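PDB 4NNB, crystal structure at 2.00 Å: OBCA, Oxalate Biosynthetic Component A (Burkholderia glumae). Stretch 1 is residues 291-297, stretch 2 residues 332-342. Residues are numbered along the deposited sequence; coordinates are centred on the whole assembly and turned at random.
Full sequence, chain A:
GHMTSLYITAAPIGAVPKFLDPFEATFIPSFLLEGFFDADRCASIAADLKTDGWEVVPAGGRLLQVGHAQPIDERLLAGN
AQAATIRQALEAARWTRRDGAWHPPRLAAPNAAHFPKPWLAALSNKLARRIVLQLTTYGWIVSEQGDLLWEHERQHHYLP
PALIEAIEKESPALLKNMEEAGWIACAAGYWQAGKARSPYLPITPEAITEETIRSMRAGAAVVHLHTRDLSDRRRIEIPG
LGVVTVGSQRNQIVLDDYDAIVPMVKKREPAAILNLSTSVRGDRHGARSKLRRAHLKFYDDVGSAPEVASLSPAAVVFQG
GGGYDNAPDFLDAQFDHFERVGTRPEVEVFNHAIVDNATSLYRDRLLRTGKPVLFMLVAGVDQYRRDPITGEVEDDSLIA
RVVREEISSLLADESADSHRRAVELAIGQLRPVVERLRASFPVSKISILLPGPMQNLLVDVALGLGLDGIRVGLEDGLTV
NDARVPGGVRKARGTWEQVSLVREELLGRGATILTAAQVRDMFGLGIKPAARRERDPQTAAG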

# COMPACT_ATOMS: atom_id res chain seq x y z
N LEU A 291 -23.10 6.83 -0.50
CA LEU A 291 -21.95 6.72 -1.40
C LEU A 291 -21.15 5.43 -1.10
O LEU A 291 -20.59 4.82 -2.01
CB LEU A 291 -21.05 7.97 -1.30
CG LEU A 291 -19.82 8.01 -2.21
CD1 LEU A 291 -20.22 7.93 -3.69
CD2 LEU A 291 -18.97 9.25 -1.95
N ARG A 292 -21.17 5.00 0.16
CA ARG A 292 -20.41 3.82 0.59
C ARG A 292 -20.97 2.50 0.06
O ARG A 292 -20.35 1.46 0.25
CB ARG A 292 -20.27 3.78 2.11
CG ARG A 292 -19.52 4.98 2.68
CD ARG A 292 -19.30 4.85 4.18
NE ARG A 292 -18.32 3.81 4.48
CZ ARG A 292 -17.93 3.48 5.71
NH1 ARG A 292 -18.45 4.10 6.77
NH2 ARG A 292 -17.02 2.53 5.87
N ARG A 293 -22.12 2.55 -0.61
CA ARG A 293 -22.63 1.39 -1.35
C ARG A 293 -23.05 1.74 -2.79
O ARG A 293 -23.48 0.87 -3.53
CB ARG A 293 -23.81 0.72 -0.60
CG ARG A 293 -24.93 1.69 -0.23
CD ARG A 293 -26.01 1.02 0.63
NE ARG A 293 -26.95 2.02 1.14
CZ ARG A 293 -26.77 2.73 2.25
NH1 ARG A 293 -25.69 2.56 3.00
NH2 ARG A 293 -27.68 3.63 2.61
N ALA A 294 -22.95 3.01 -3.18
CA ALA A 294 -23.40 3.43 -4.51
C ALA A 294 -22.63 2.73 -5.66
O ALA A 294 -23.17 2.56 -6.76
CB ALA A 294 -23.32 4.94 -4.65
N HIS A 295 -21.39 2.33 -5.39
CA HIS A 295 -20.61 1.56 -6.36
C HIS A 295 -20.91 0.07 -6.32
O HIS A 295 -20.33 -0.71 -7.08
CB HIS A 295 -19.10 1.80 -6.20
CG HIS A 295 -18.58 1.52 -4.83
ND1 HIS A 295 -19.35 1.63 -3.69
CD2 HIS A 295 -17.33 1.16 -4.41
CE1 HIS A 295 -18.61 1.33 -2.63
NE2 HIS A 295 -17.38 1.04 -3.04
N LEU A 296 -21.82 -0.34 -5.43
CA LEU A 296 -22.14 -1.75 -5.31
C LEU A 296 -23.45 -2.05 -6.01
O LEU A 296 -24.31 -2.74 -5.47
CB LEU A 296 -22.20 -2.18 -3.84
CG LEU A 296 -20.93 -1.85 -3.04
CD1 LEU A 296 -21.09 -2.40 -1.63
CD2 LEU A 296 -19.63 -2.37 -3.70
N LYS A 297 -23.59 -1.54 -7.22
CA LYS A 297 -24.81 -1.72 -8.00
C LYS A 297 -24.64 -2.88 -8.97
O LYS A 297 -23.53 -3.37 -9.17
CB LYS A 297 -25.06 -0.45 -8.79
CG LYS A 297 -23.90 -0.12 -9.74
CD LYS A 297 -24.21 1.08 -10.59
CE LYS A 297 -23.12 1.30 -11.63
NZ LYS A 297 -23.12 2.72 -12.12
N ASP A 332 -26.72 -1.65 9.11
CA ASP A 332 -28.01 -2.26 8.77
C ASP A 332 -28.32 -2.03 7.29
O ASP A 332 -28.75 -2.96 6.58
CB ASP A 332 -29.14 -1.70 9.65
CG ASP A 332 -30.50 -2.32 9.32
OD1 ASP A 332 -30.66 -3.54 9.49
OD2 ASP A 332 -31.41 -1.58 8.89
N ALA A 333 -28.09 -0.81 6.83
CA ALA A 333 -28.30 -0.43 5.44
C ALA A 333 -27.32 -1.16 4.49
O ALA A 333 -27.73 -1.65 3.43
CB ALA A 333 -28.18 1.08 5.27
N GLN A 334 -26.04 -1.21 4.85
CA GLN A 334 -25.05 -1.97 4.07
C GLN A 334 -25.48 -3.41 3.87
O GLN A 334 -25.57 -3.89 2.74
CB GLN A 334 -23.66 -1.94 4.73
CG GLN A 334 -22.98 -0.58 4.71
CD GLN A 334 -22.71 -0.03 3.29
OE1 GLN A 334 -23.58 0.61 2.69
NE2 GLN A 334 -21.50 -0.25 2.78
N PHE A 335 -25.71 -4.12 4.98
CA PHE A 335 -26.06 -5.53 4.89
C PHE A 335 -27.30 -5.74 4.03
O PHE A 335 -27.32 -6.65 3.20
CB PHE A 335 -26.27 -6.15 6.28
CG PHE A 335 -24.99 -6.63 6.94
CD1 PHE A 335 -24.38 -7.80 6.52
CD2 PHE A 335 -24.44 -5.94 8.01
CE1 PHE A 335 -23.21 -8.26 7.13
CE2 PHE A 335 -23.27 -6.39 8.63
CZ PHE A 335 -22.66 -7.55 8.18
N ASP A 336 -28.33 -4.91 4.23
CA ASP A 336 -29.55 -4.98 3.42
C ASP A 336 -29.19 -4.88 1.94
O ASP A 336 -29.70 -5.62 1.10
CB ASP A 336 -30.49 -3.81 3.75
CG ASP A 336 -31.49 -4.15 4.84
OD1 ASP A 336 -31.41 -5.28 5.37
OD2 ASP A 336 -32.33 -3.27 5.17
N HIS A 337 -28.29 -3.96 1.63
CA HIS A 337 -27.90 -3.75 0.24
C HIS A 337 -27.07 -4.90 -0.35
O HIS A 337 -27.37 -5.37 -1.45
CB HIS A 337 -27.17 -2.44 0.10
CG HIS A 337 -26.77 -2.13 -1.30
ND1 HIS A 337 -27.53 -1.34 -2.13
CD2 HIS A 337 -25.69 -2.52 -2.02
CE1 HIS A 337 -26.94 -1.25 -3.31
NE2 HIS A 337 -25.82 -1.96 -3.27
N PHE A 338 -26.04 -5.33 0.37
CA PHE A 338 -25.20 -6.44 -0.10
C PHE A 338 -26.11 -7.64 -0.38
O PHE A 338 -26.01 -8.29 -1.44
CB PHE A 338 -24.16 -6.84 0.96
CG PHE A 338 -22.95 -5.92 1.05
CD1 PHE A 338 -23.10 -4.54 1.21
CD2 PHE A 338 -21.66 -6.45 1.07
CE1 PHE A 338 -21.99 -3.71 1.36
CE2 PHE A 338 -20.55 -5.62 1.21
CZ PHE A 338 -20.71 -4.25 1.35
N GLU A 339 -27.01 -7.94 0.56
CA GLU A 339 -27.90 -9.08 0.41
C GLU A 339 -28.75 -8.94 -0.86
O GLU A 339 -28.86 -9.87 -1.65
CB GLU A 339 -28.77 -9.25 1.67
CG GLU A 339 -29.54 -10.57 1.75
CD GLU A 339 -30.37 -10.69 3.01
OE1 GLU A 339 -30.01 -10.10 4.05
OE2 GLU A 339 -31.39 -11.40 2.98
N ARG A 340 -29.31 -7.75 -1.06
CA ARG A 340 -30.15 -7.48 -2.22
C ARG A 340 -29.45 -7.63 -3.58
O ARG A 340 -29.99 -8.25 -4.49
CB ARG A 340 -30.80 -6.09 -2.12
CG ARG A 340 -31.76 -5.80 -3.27
CD ARG A 340 -32.51 -4.48 -3.11
NE ARG A 340 -31.66 -3.30 -3.28
CZ ARG A 340 -31.19 -2.85 -4.44
NH1 ARG A 340 -30.43 -1.76 -4.48
NH2 ARG A 340 -31.45 -3.50 -5.57
N VAL A 341 -28.25 -7.06 -3.72
CA VAL A 341 -27.57 -7.10 -5.02
C VAL A 341 -26.71 -8.34 -5.23
O VAL A 341 -26.20 -8.56 -6.32
CB VAL A 341 -26.76 -5.83 -5.30
CG1 VAL A 341 -27.63 -4.61 -5.14
CG2 VAL A 341 -25.54 -5.75 -4.36
N GLY A 342 -26.54 -9.14 -4.18
CA GLY A 342 -25.73 -10.35 -4.29
C GLY A 342 -24.22 -10.15 -4.19
O GLY A 342 -23.44 -10.90 -4.79

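One side of a helix packs against an irregular turn-rich segment, joined by three side-chain hydrogen bonds and one apolar contact. The helix, 332-341, keeps its i to i+4 backbone bonds; stretch 1 instead turns tightly, with Leu-296 N bonded to Arg-293 O at 2.8 Å. The backbones come nearest at Arg-293 and Gln-334, whose CA atoms lie 6.8 Å apart.

Gln-334 uses both ends of its amide. Gln-334 NE2 donates to the backbone carbonyl Arg-292 O at 3.3 Å, and Gln-334 OE1 accepts from Arg-293 NH1 at 2.9 Å. The OE1 atom sits at the edge of the guanidinium, near its plane, where the N-H groups point. Ala-333 CB covers one face of the same group, 3.7 Å from Arg-293 NH1.

One turn further along, His-337 NE2 donates to Leu-296 O at 2.8 Å. This bond also lies near the ring plane, so a ring face remains free for a CH-pi contact with Arg-293 CB, 4.2 Å from the centroid of the His-337 ring.

Leu-296 points toward the helix. Leu-296 CD1 meets Phe-338 CE1 at 3.4 Å, an apolar contact between buried residues. Val-341 CG2 approaches Leu-296 O at 3.4 Å, beside the histidine bond. Gly-342 then leaves the helix with positive phi.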